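Local coordinates for GTPase-activating protein GYP1 (Saccharomyces cerevisiae, PDB 1FKM) that stimulates GTP hydrolysis by Ypt/Rab GTPases, chiefly YPT1 and YPT7, by supplying an arginine finger and a glutamine finger in trans through its TBC domain, at residues M346-Q349 / E350-F354; L371-E374 / A375-Q379. All blocks are in the same frame, centred on the assembly; numbering follows the deposited sequence.

Interaction 1 of 2, residues M346-Q349 / E350-F354; sequences MDFQ and ETITF
D347 and E350 begin helix 348-355 with a capping box, a clear case of two side chains closing the first turn of a helix reciprocally. From the N-cap position, D347 OD1 accepts from E350 N at 3.1 Å, the donor lying nearly in line with the C-O bond. In return D347 N donates a hydrogen bond to E350 OE1 at 2.9 Å, on the anti side of that carboxylate. What allows the first bond is the chi1 of D347, 58°, which sets CG between the backbone N and the carbonyl carbon. D347 OD1 and E350 OE1 come within 3.4 Å, and the N-H groups of the helix start probably ease that repulsion. Were this aspartate an alanine, the E350 amide would probably lose its cap and this helix end would be less firmly defined. One turn on, T351 doubles the grip on D347 O: its N donates at 2.9 Å, while OG1 donates from above the carbonyl plane. M346, a selenomethionine, precedes the cap and bends at chi3 (-132°), which carries CE over the centre of the F354 ring, 4.1 Å from the centroid; SE stands oblique to the ring in a Met-aromatic contact. On another side of the turn, I352 CG1 rests over a face of F348, 3.6 Å from CZ and offset toward the rim. H226 stacks with the F348 ring, helix 230-238 meets F348 and I352 through Q231, H221 NE2 hydrogen-bonds to M346 O, and W339 meets F354 edge-to-face, fitting this short surface helix against its neighbours.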
loop_
_atom_site.group_PDB
_atom_site.type_symbol
_atom_site.label_atom_id
_atom_site.label_comp_id
_atom_site.label_asym_id
_atom_site.label_seq_id
_atom_site.Cartn_x
_atom_site.Cartn_y
_atom_site.Cartn_z
HETATM N N MSE A 346 -17.708 -19.710 16.091
HETATM C CA MSE A 346 -18.456 -19.394 14.871
HETATM C C MSE A 346 -18.481 -20.514 13.846
HETATM O O MSE A 346 -17.544 -21.300 13.760
HETATM C CB MSE A 346 -17.856 -18.157 14.196
HETATM C CG MSE A 346 -18.005 -16.863 14.961
HETATM SE SE MSE A 346 -17.021 -15.439 14.083
HETATM C CE MSE A 346 -16.103 -14.731 15.633
ATOM N N ASP A 347 -19.557 -20.575 13.065
ATOM C CA ASP A 347 -19.666 -21.580 12.015
ATOM C C ASP A 347 -19.234 -20.922 10.705
ATOM O O ASP A 347 -18.781 -19.774 10.709
ATOM C CB ASP A 347 -21.099 -22.135 11.902
ATOM C CG ASP A 347 -22.143 -21.063 11.629
ATOM O OD1 ASP A 347 -21.804 -19.968 11.126
ATOM O OD2 ASP A 347 -23.332 -21.332 11.906
ATOM N N PHE A 348 -19.370 -21.634 9.591
ATOM C CA PHE A 348 -18.944 -21.094 8.306
ATOM C C PHE A 348 -19.405 -19.671 7.984
ATOM O O PHE A 348 -18.581 -18.780 7.789
ATOM C CB PHE A 348 -19.372 -22.011 7.162
ATOM C CG PHE A 348 -18.950 -21.507 5.814
ATOM C CD1 PHE A 348 -17.628 -21.615 5.403
ATOM C CD2 PHE A 348 -19.861 -20.867 4.978
ATOM C CE1 PHE A 348 -17.212 -21.091 4.186
ATOM C CE2 PHE A 348 -19.457 -20.336 3.756
ATOM C CZ PHE A 348 -18.127 -20.449 3.360
ATOM N N GLN A 349 -20.718 -19.463 7.912
ATOM C CA GLN A 349 -21.257 -18.148 7.582
ATOM C C GLN A 349 -20.805 -17.041 8.529
ATOM O O GLN A 349 -20.461 -15.946 8.088
ATOM C CB GLN A 349 -22.788 -18.187 7.545
ATOM C CG GLN A 349 -23.374 -18.849 6.307
ATOM C CD GLN A 349 -24.894 -18.802 6.284
ATOM O OE1 GLN A 349 -25.560 -19.392 7.135
ATOM N NE2 GLN A 349 -25.450 -18.092 5.307
ATOM N N GLU A 350 -20.814 -17.322 9.828
ATOM C CA GLU A 350 -20.412 -16.323 10.810
ATOM C C GLU A 350 -18.941 -15.961 10.650
ATOM O O GLU A 350 -18.571 -14.790 10.736
ATOM C CB GLU A 350 -20.677 -16.844 12.225
ATOM C CG GLU A 350 -22.117 -17.297 12.423
ATOM C CD GLU A 350 -22.368 -17.922 13.781
ATOM O OE1 GLU A 350 -21.534 -18.734 14.231
ATOM O OE2 GLU A 350 -23.412 -17.610 14.391
ATOM N N THR A 351 -18.116 -16.975 10.403
ATOM C CA THR A 351 -16.679 -16.796 10.233
ATOM C C THR A 351 -16.336 -15.943 9.011
ATOM O O THR A 351 -15.596 -14.961 9.123
ATOM C CB THR A 351 -15.968 -18.167 10.117
ATOM O OG1 THR A 351 -16.086 -18.872 11.358
ATOM C CG2 THR A 351 -14.493 -17.988 9.797
ATOM N N ILE A 352 -16.872 -16.310 7.851
ATOM C CA ILE A 352 -16.601 -15.564 6.623
ATOM C C ILE A 352 -17.052 -14.115 6.752
ATOM O O ILE A 352 -16.321 -13.193 6.388
ATOM C CB ILE A 352 -17.306 -16.200 5.400
ATOM C CG1 ILE A 352 -16.882 -17.665 5.258
ATOM C CG2 ILE A 352 -16.951 -15.435 4.129
ATOM C CD1 ILE A 352 -15.375 -17.877 5.193
ATOM N N THR A 353 -18.260 -13.918 7.271
ATOM C CA THR A 353 -18.794 -12.577 7.461
ATOM C C THR A 353 -17.859 -11.764 8.359
ATOM O O THR A 353 -17.530 -10.619 8.051
ATOM C CB THR A 353 -20.195 -12.626 8.117
ATOM O OG1 THR A 353 -21.112 -13.278 7.233
ATOM C CG2 THR A 353 -20.700 -11.220 8.418
ATOM N N PHE A 354 -17.430 -12.372 9.462
ATOM C CA PHE A 354 -16.542 -11.716 10.423
ATOM C C PHE A 354 -15.170 -11.346 9.858
ATOM O O PHE A 354 -14.711 -10.216 10.022
ATOM C CB PHE A 354 -16.346 -12.611 11.651
ATOM C CG PHE A 354 -15.506 -11.984 12.734
ATOM C CD1 PHE A 354 -16.081 -11.142 13.679
ATOM C CD2 PHE A 354 -14.139 -12.223 12.798
ATOM C CE1 PHE A 354 -15.304 -10.548 14.677
ATOM C CE2 PHE A 354 -13.351 -11.634 13.793
ATOM C CZ PHE A 354 -13.938 -10.796 14.733
#

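Interaction 2 of 2, residues L371-E374 / A375-Q379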
loop_
_atom_site.group_PDB
_atom_site.type_symbol
_atom_site.label_atom_id
_atom_site.label_comp_id
_atom_site.label_asym_id
_atom_site.label_seq_id
_atom_site.Cartn_x
_atom_site.Cartn_y
_atom_site.Cartn_z
ATOM N N LEU A 371 0.115 -5.011 16.712
ATOM C CA LEU A 371 0.035 -6.041 15.677
ATOM C C LEU A 371 1.361 -6.172 14.924
ATOM O O LEU A 371 1.891 -7.271 14.746
ATOM C CB LEU A 371 -1.084 -5.700 14.684
ATOM C CG LEU A 371 -1.232 -6.589 13.444
ATOM C CD1 LEU A 371 -1.581 -8.008 13.857
ATOM C CD2 LEU A 371 -2.320 -6.029 12.543
ATOM N N LEU A 372 1.898 -5.040 14.492
ATOM C CA LEU A 372 3.150 -5.028 13.751
ATOM C C LEU A 372 4.308 -5.571 14.585
ATOM O O LEU A 372 5.110 -6.363 14.097
ATOM C CB LEU A 372 3.458 -3.601 13.283
ATOM C CG LEU A 372 2.470 -3.031 12.257
ATOM C CD1 LEU A 372 2.687 -1.524 12.107
ATOM C CD2 LEU A 372 2.645 -3.752 10.914
ATOM N N SER A 373 4.387 -5.139 15.841
ATOM C CA SER A 373 5.446 -5.591 16.739
ATOM C C SER A 373 5.395 -7.108 16.909
ATOM O O SER A 373 6.427 -7.783 16.899
ATOM C CB SER A 373 5.301 -4.912 18.106
ATOM O OG SER A 373 6.318 -5.338 18.995
ATOM N N GLU A 374 4.186 -7.636 17.062
ATOM C CA GLU A 374 3.989 -9.070 17.232
ATOM C C GLU A 374 4.428 -9.817 15.971
ATOM O O GLU A 374 5.175 -10.796 16.041
ATOM C CB GLU A 374 2.515 -9.357 17.545
ATOM C CG GLU A 374 2.184 -10.827 17.744
ATOM C CD GLU A 374 0.821 -11.032 18.389
ATOM O OE1 GLU A 374 -0.166 -10.449 17.892
ATOM O OE2 GLU A 374 0.736 -11.781 19.390
ATOM N N ALA A 375 3.976 -9.350 14.814
ATOM C CA ALA A 375 4.354 -9.985 13.555
ATOM C C ALA A 375 5.871 -9.975 13.384
ATOM O O ALA A 375 6.449 -10.913 12.829
ATOM C CB ALA A 375 3.691 -9.261 12.369
ATOM N N PHE A 376 6.517 -8.903 13.832
ATOM C CA PHE A 376 7.971 -8.811 13.709
ATOM C C PHE A 376 8.661 -9.875 14.557
ATOM O O PHE A 376 9.615 -10.517 14.117
ATOM C CB PHE A 376 8.479 -7.435 14.138
ATOM C CG PHE A 376 9.979 -7.315 14.096
ATOM C CD1 PHE A 376 10.652 -7.250 12.877
ATOM C CD2 PHE A 376 10.724 -7.330 15.273
ATOM C CE1 PHE A 376 12.043 -7.205 12.828
ATOM C CE2 PHE A 376 12.119 -7.286 15.235
ATOM C CZ PHE A 376 12.778 -7.224 14.007
ATOM N N ILE A 377 8.182 -10.047 15.782
ATOM C CA ILE A 377 8.749 -11.049 16.677
ATOM C C ILE A 377 8.531 -12.444 16.099
ATOM O O ILE A 377 9.448 -13.260 16.095
ATOM C CB ILE A 377 8.110 -10.961 18.087
ATOM C CG1 ILE A 377 8.611 -9.698 18.789
ATOM C CG2 ILE A 377 8.436 -12.213 18.904
ATOM C CD1 ILE A 377 7.828 -9.313 20.024
ATOM N N TRP A 378 7.326 -12.721 15.601
ATOM C CA TRP A 378 7.046 -14.042 15.036
ATOM C C TRP A 378 7.959 -14.328 13.850
ATOM O O TRP A 378 8.517 -15.427 13.719
ATOM C CB TRP A 378 5.582 -14.141 14.593
ATOM C CG TRP A 378 4.614 -14.129 15.728
ATOM C CD1 TRP A 378 4.885 -13.850 17.040
ATOM C CD2 TRP A 378 3.209 -14.387 15.655
ATOM N NE1 TRP A 378 3.732 -13.917 17.786
ATOM C CE2 TRP A 378 2.688 -14.245 16.961
ATOM C CE3 TRP A 378 2.336 -14.725 14.611
ATOM C CZ2 TRP A 378 1.332 -14.428 17.251
ATOM C CZ3 TRP A 378 0.983 -14.909 14.901
ATOM C CH2 TRP A 378 0.498 -14.760 16.209
ATOM N N GLN A 379 8.109 -13.333 12.984
ATOM C CA GLN A 379 8.965 -13.480 11.819
ATOM C C GLN A 379 10.418 -13.717 12.230
ATOM O O GLN A 379 11.112 -14.534 11.630
ATOM C CB GLN A 379 8.879 -12.232 10.931
ATOM C CG GLN A 379 9.954 -12.175 9.851
ATOM C CD GLN A 379 9.900 -10.896 9.038
ATOM O OE1 GLN A 379 9.219 -10.829 8.021
ATOM N NE2 GLN A 379 10.605 -9.867 9.497
HETATM O O HOH W 1 3.178 -12.630 20.518
#
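E374 and W378, one helical turn apart, run alongside each other in the same direction, a compact example of how an i to i+4 pair can pack an aliphatic stem against an aromatic ring while the carboxylate meets a water. The CG of E374 sits 3.3 Å above the plane of the W378 ring, offset toward the rim, with 3.5 Å to both NE1 and CE2. Farther out, E374 OE2 comes within 3.5 Å of W378 CZ2, and the carboxylate plane is turned 51° from that of the ring, so the acid neither stacks flat on the indole nor stands square to it. E374 reaches this place because its CG is anti to the backbone N (chi1 180°) and the chain beyond runs extended. W378 answers with chi1 -68°, placing its ring beside the same turn; CD1 approaches E374 O at 3.2 Å, and that carbonyl lies over a face of the ring. One water ties the two ends together: it donates to E374 OE2 at 2.8 Å and accepts from W378 NE1 at 3.1 Å, satisfying the indole N-H and probably helping to fix the rotation of both groups. The backbone bond from W378 N to E374 O, 2.9 Å, belongs to the same i to i+4 series as that from A375 N to L371 O. Other faces of the turn look inward, where L371 and A375 meet helix 324-338 and L372 meets helix 247-261. The pattern is that of an amphipathic alpha-helix, here helix 365-382 in the all-helical TBC-domain protein.

Interactions 1 and 2 come in series along the chain, on helix 348-355 and helix 365-382, which follow one another in the sequence. Their centres lie 26 Å apart and their nearest atoms about 12 Å, so the two do not touch. Interaction 1 is a surface feature, 27 Å from the centre of the chain, where a short helix starts; interaction 2 is partly buried, 18 Å from that centre, within the longer final helix. Both lie away from the arginine and glutamine fingers, R96 and Q131. They therefore belong to the C-terminal helical framework of the chain, one at the start of a helix and one midway along another, rather than to the catalytic site.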